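Local coordinates for aminotransferase TlmJ (Streptoalloteichus hindustanus, PDB 5UID), which probably works as a pyridoxal 5'-phosphate-dependent aminotransferase of the DegT/DnrJ/EryC1 family, in natural product biosynthesis, at residues Arg170-Phe183 with Thr191-Glu203. Residues are numbered along the deposited sequence; the frame is centred on the assembly and turned at random.
Sequences RACGTLGDVGVWSF and TGDGGMLCFRDPE. With PLP (pyridoxal-5'-phosphate), chain J.
Strands 178-182 and 195-199 pair antiparallel inside the large mixed sheet of this PLP-dependent aminotransferase fold, with the cofactor pocket at one end. G179 and C198 form a hydrogen-bonded pair, G179 N reaching C198 O at 2.8 Å in the carbonyl plane; W181 and M196 pair the same way, though the return bond from M196 N to W181 O is weak. On one face V178 lies alongside F199, its CG2 3.7 Å from F199 CD2, while V180 CG2 meets L197 CD2. On the other, the edge of the six-membered ring of W181 is turned to the neighbouring strand, bringing CZ3 to 3.5 Å from C198 CB. F183 extends the pairing beyond the strands: its N bonds G194 O (2.7 Å) and its O accepts from T191 N. With CG anti to its carbonyl carbon (chi1 -52°), the F183 ring runs along the G194-G195 backbone, CE2 3.9 Å from M196 CB. An alanine here would probably leave a gap beside M196 and deprive F44 of an edge-to-face partner. T191 O accepts a 2.6 Å bond from PLP O3. Two residues on, D193 salt-bridges R244 of the second subunit. Helix 35-48 packs on W181 and M196 through F44, helix 61-72 on V180 and F199, and strands 155-158 and 55-58 flank the pair.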
# COMPACT_ATOMS: atom_id res chain seq x y z
N ARG A 170 8.15 -22.28 -18.65
CA ARG A 170 7.30 -21.09 -18.61
C ARG A 170 6.96 -20.74 -17.17
O ARG A 170 6.53 -21.61 -16.40
CB ARG A 170 6.02 -21.32 -19.42
CG ARG A 170 6.24 -21.40 -20.91
CD ARG A 170 4.93 -21.43 -21.66
NE ARG A 170 4.08 -20.30 -21.31
CZ ARG A 170 2.90 -20.05 -21.87
NH1 ARG A 170 2.19 -19.00 -21.49
NH2 ARG A 170 2.42 -20.86 -22.81
N ALA A 171 7.16 -19.48 -16.82
CA ALA A 171 7.00 -19.05 -15.43
C ALA A 171 5.53 -19.06 -15.03
O ALA A 171 4.66 -18.64 -15.79
CB ALA A 171 7.60 -17.66 -15.23
N CYS A 172 5.27 -19.54 -13.81
CA CYS A 172 3.94 -19.41 -13.24
C CYS A 172 3.56 -17.93 -13.14
O CYS A 172 4.40 -17.09 -12.81
CB CYS A 172 3.88 -20.07 -11.86
SG CYS A 172 4.07 -21.87 -11.89
N GLY A 173 2.30 -17.63 -13.42
CA GLY A 173 1.85 -16.26 -13.54
C GLY A 173 1.85 -15.71 -14.94
O GLY A 173 1.42 -14.56 -15.14
N THR A 174 2.32 -16.48 -15.92
CA THR A 174 2.33 -16.06 -17.32
C THR A 174 1.49 -16.97 -18.21
O THR A 174 1.48 -16.77 -19.43
CB THR A 174 3.76 -16.01 -17.85
OG1 THR A 174 4.32 -17.33 -17.85
CG2 THR A 174 4.63 -15.09 -16.99
N LEU A 175 0.80 -17.96 -17.65
CA LEU A 175 -0.02 -18.86 -18.45
C LEU A 175 -1.46 -18.38 -18.58
O LEU A 175 -2.12 -18.69 -19.58
CB LEU A 175 0.00 -20.27 -17.86
CG LEU A 175 1.18 -21.18 -18.22
CD1 LEU A 175 2.48 -20.69 -17.61
CD2 LEU A 175 0.89 -22.61 -17.80
N GLY A 176 -1.97 -17.66 -17.59
CA GLY A 176 -3.29 -17.09 -17.64
C GLY A 176 -3.29 -15.71 -18.26
O GLY A 176 -2.36 -15.32 -18.98
N ASP A 177 -4.33 -14.95 -17.96
CA ASP A 177 -4.46 -13.59 -18.47
C ASP A 177 -3.77 -12.57 -17.57
O ASP A 177 -3.20 -11.59 -18.06
CB ASP A 177 -5.93 -13.23 -18.64
CG ASP A 177 -6.62 -14.10 -19.68
OD1 ASP A 177 -6.42 -13.84 -20.89
OD2 ASP A 177 -7.33 -15.04 -19.30
N VAL A 178 -3.82 -12.77 -16.25
CA VAL A 178 -3.20 -11.87 -15.29
C VAL A 178 -2.42 -12.69 -14.27
O VAL A 178 -2.89 -13.75 -13.83
CB VAL A 178 -4.24 -10.97 -14.58
CG1 VAL A 178 -3.56 -9.99 -13.64
CG2 VAL A 178 -5.10 -10.23 -15.60
N GLY A 179 -1.24 -12.21 -13.91
CA GLY A 179 -0.47 -12.79 -12.82
C GLY A 179 -0.18 -11.74 -11.76
O GLY A 179 0.05 -10.57 -12.08
N VAL A 180 -0.21 -12.16 -10.50
CA VAL A 180 0.06 -11.28 -9.37
C VAL A 180 1.08 -11.96 -8.46
O VAL A 180 0.99 -13.16 -8.20
CB VAL A 180 -1.22 -10.93 -8.57
CG1 VAL A 180 -1.01 -9.67 -7.76
CG2 VAL A 180 -2.42 -10.79 -9.51
N TRP A 181 2.05 -11.18 -7.98
CA TRP A 181 3.08 -11.68 -7.08
C TRP A 181 3.10 -10.85 -5.80
O TRP A 181 2.66 -9.70 -5.77
CB TRP A 181 4.47 -11.62 -7.73
CG TRP A 181 4.67 -12.62 -8.82
CD1 TRP A 181 5.35 -13.80 -8.74
CD2 TRP A 181 4.19 -12.53 -10.17
NE1 TRP A 181 5.32 -14.45 -9.95
CE2 TRP A 181 4.62 -13.69 -10.84
CE3 TRP A 181 3.45 -11.57 -10.87
CZ2 TRP A 181 4.32 -13.93 -12.18
CZ3 TRP A 181 3.15 -11.81 -12.19
CH2 TRP A 181 3.58 -12.98 -12.84
N SER A 182 3.62 -11.46 -4.73
CA SER A 182 3.78 -10.80 -3.45
C SER A 182 5.25 -10.76 -3.06
O SER A 182 5.97 -11.75 -3.22
CB SER A 182 3.00 -11.50 -2.34
OG SER A 182 3.34 -10.94 -1.08
N PHE A 183 5.68 -9.61 -2.54
CA PHE A 183 7.02 -9.45 -2.00
C PHE A 183 6.97 -9.06 -0.52
O PHE A 183 7.86 -8.37 -0.02
CB PHE A 183 7.81 -8.42 -2.81
CG PHE A 183 7.81 -8.68 -4.29
CD1 PHE A 183 8.04 -9.95 -4.80
CD2 PHE A 183 7.56 -7.65 -5.19
CE1 PHE A 183 8.03 -10.19 -6.17
CE2 PHE A 183 7.55 -7.87 -6.56
CZ PHE A 183 7.79 -9.15 -7.05
N THR A 191 10.71 -7.50 -0.26
CA THR A 191 11.04 -6.08 -0.26
C THR A 191 10.33 -5.36 0.89
O THR A 191 10.06 -4.16 0.80
CB THR A 191 10.66 -5.43 -1.59
OG1 THR A 191 9.24 -5.42 -1.74
CG2 THR A 191 11.28 -6.20 -2.75
N GLY A 192 10.03 -6.08 1.96
CA GLY A 192 9.21 -5.55 3.03
C GLY A 192 7.74 -5.63 2.67
O GLY A 192 7.01 -6.50 3.16
N ASP A 193 7.30 -4.72 1.81
CA ASP A 193 6.02 -4.83 1.14
C ASP A 193 6.24 -4.54 -0.34
O ASP A 193 7.11 -3.75 -0.71
CB ASP A 193 4.97 -3.88 1.73
CG ASP A 193 4.24 -4.48 2.91
OD1 ASP A 193 3.80 -5.65 2.81
OD2 ASP A 193 4.09 -3.79 3.94
N GLY A 194 5.44 -5.19 -1.18
CA GLY A 194 5.60 -5.03 -2.61
C GLY A 194 4.79 -6.02 -3.42
O GLY A 194 4.58 -7.16 -3.00
N GLY A 195 4.31 -5.58 -4.59
CA GLY A 195 3.55 -6.45 -5.46
C GLY A 195 3.97 -6.26 -6.90
O GLY A 195 4.72 -5.34 -7.24
N MSE A 196 3.47 -7.15 -7.75
CA MSE A 196 3.75 -7.07 -9.17
C MSE A 196 2.59 -7.66 -9.96
O MSE A 196 2.01 -8.67 -9.58
CB MSE A 196 5.05 -7.81 -9.51
CG MSE A 196 5.54 -7.57 -10.92
SE MSE A 196 6.41 -5.83 -11.17
CE MSE A 196 8.06 -6.20 -10.21
N LEU A 197 2.25 -7.00 -11.06
CA LEU A 197 1.22 -7.47 -11.97
C LEU A 197 1.83 -7.81 -13.32
O LEU A 197 2.76 -7.13 -13.77
CB LEU A 197 0.12 -6.41 -12.15
CG LEU A 197 -0.87 -6.24 -11.01
CD1 LEU A 197 -1.68 -4.98 -11.21
CD2 LEU A 197 -1.77 -7.46 -10.92
N CYS A 198 1.32 -8.85 -13.96
CA CYS A 198 1.71 -9.20 -15.32
C CYS A 198 0.45 -9.47 -16.13
O CYS A 198 -0.38 -10.29 -15.75
CB CYS A 198 2.62 -10.43 -15.35
SG CYS A 198 3.19 -10.89 -17.01
N PHE A 199 0.31 -8.76 -17.25
CA PHE A 199 -0.86 -8.86 -18.10
C PHE A 199 -0.48 -9.45 -19.45
O PHE A 199 0.54 -9.08 -20.03
CB PHE A 199 -1.51 -7.49 -18.31
CG PHE A 199 -2.05 -6.88 -17.05
CD1 PHE A 199 -1.24 -6.09 -16.25
CD2 PHE A 199 -3.36 -7.09 -16.67
CE1 PHE A 199 -1.73 -5.53 -15.09
CE2 PHE A 199 -3.86 -6.53 -15.51
CZ PHE A 199 -3.04 -5.75 -14.72
N ARG A 200 -1.29 -10.39 -19.93
CA ARG A 200 -1.11 -10.87 -21.29
C ARG A 200 -1.42 -9.78 -22.30
O ARG A 200 -0.76 -9.68 -23.35
CB ARG A 200 -2.00 -12.09 -21.53
CG ARG A 200 -1.40 -13.13 -22.47
CD ARG A 200 -1.42 -14.50 -21.81
NE ARG A 200 -2.17 -15.48 -22.58
CZ ARG A 200 -1.71 -16.68 -22.92
NH1 ARG A 200 -0.48 -17.04 -22.56
NH2 ARG A 200 -2.46 -17.51 -23.63
N ASP A 201 -2.40 -8.93 -22.00
CA ASP A 201 -2.77 -7.83 -22.87
C ASP A 201 -2.00 -6.58 -22.47
O ASP A 201 -2.17 -6.09 -21.35
CB ASP A 201 -4.27 -7.57 -22.78
CG ASP A 201 -4.73 -6.43 -23.68
OD1 ASP A 201 -3.96 -6.02 -24.58
OD2 ASP A 201 -5.86 -5.95 -23.49
N PRO A 202 -1.15 -6.03 -23.35
CA PRO A 202 -0.42 -4.80 -22.98
C PRO A 202 -1.33 -3.60 -22.76
O PRO A 202 -1.02 -2.75 -21.92
CB PRO A 202 0.52 -4.58 -24.17
CG PRO A 202 -0.13 -5.29 -25.30
CD PRO A 202 -0.80 -6.49 -24.70
N GLU A 203 -2.45 -3.51 -23.49
CA GLU A 203 -3.36 -2.39 -23.27
C GLU A 203 -4.00 -2.46 -21.88
O GLU A 203 -4.27 -1.41 -21.28
CB GLU A 203 -4.44 -2.37 -24.35
CG GLU A 203 -3.96 -1.87 -25.70
CD GLU A 203 -5.08 -1.73 -26.71
OE1 GLU A 203 -6.19 -2.24 -26.45
OE2 GLU A 203 -4.85 -1.12 -27.78
N1 PLP J . 11.01 1.50 2.49
C2 PLP J . 11.26 0.14 2.45
C2A PLP J . 12.66 -0.37 2.55
C3 PLP J . 10.21 -0.76 2.32
O3 PLP J . 10.48 -2.10 2.27
C4 PLP J . 8.89 -0.31 2.21
C4A PLP J . 7.95 -1.22 1.46
O4A PLP J . 7.39 -0.86 0.43
C5 PLP J . 8.66 1.06 2.26
C6 PLP J . 9.72 1.95 2.40
C5A PLP J . 7.26 1.64 2.17
O4P PLP J . 6.36 0.90 2.97
O HOH W 1 -0.05 -13.22 -17.38
O HOH W 2 -4.13 -9.52 -19.70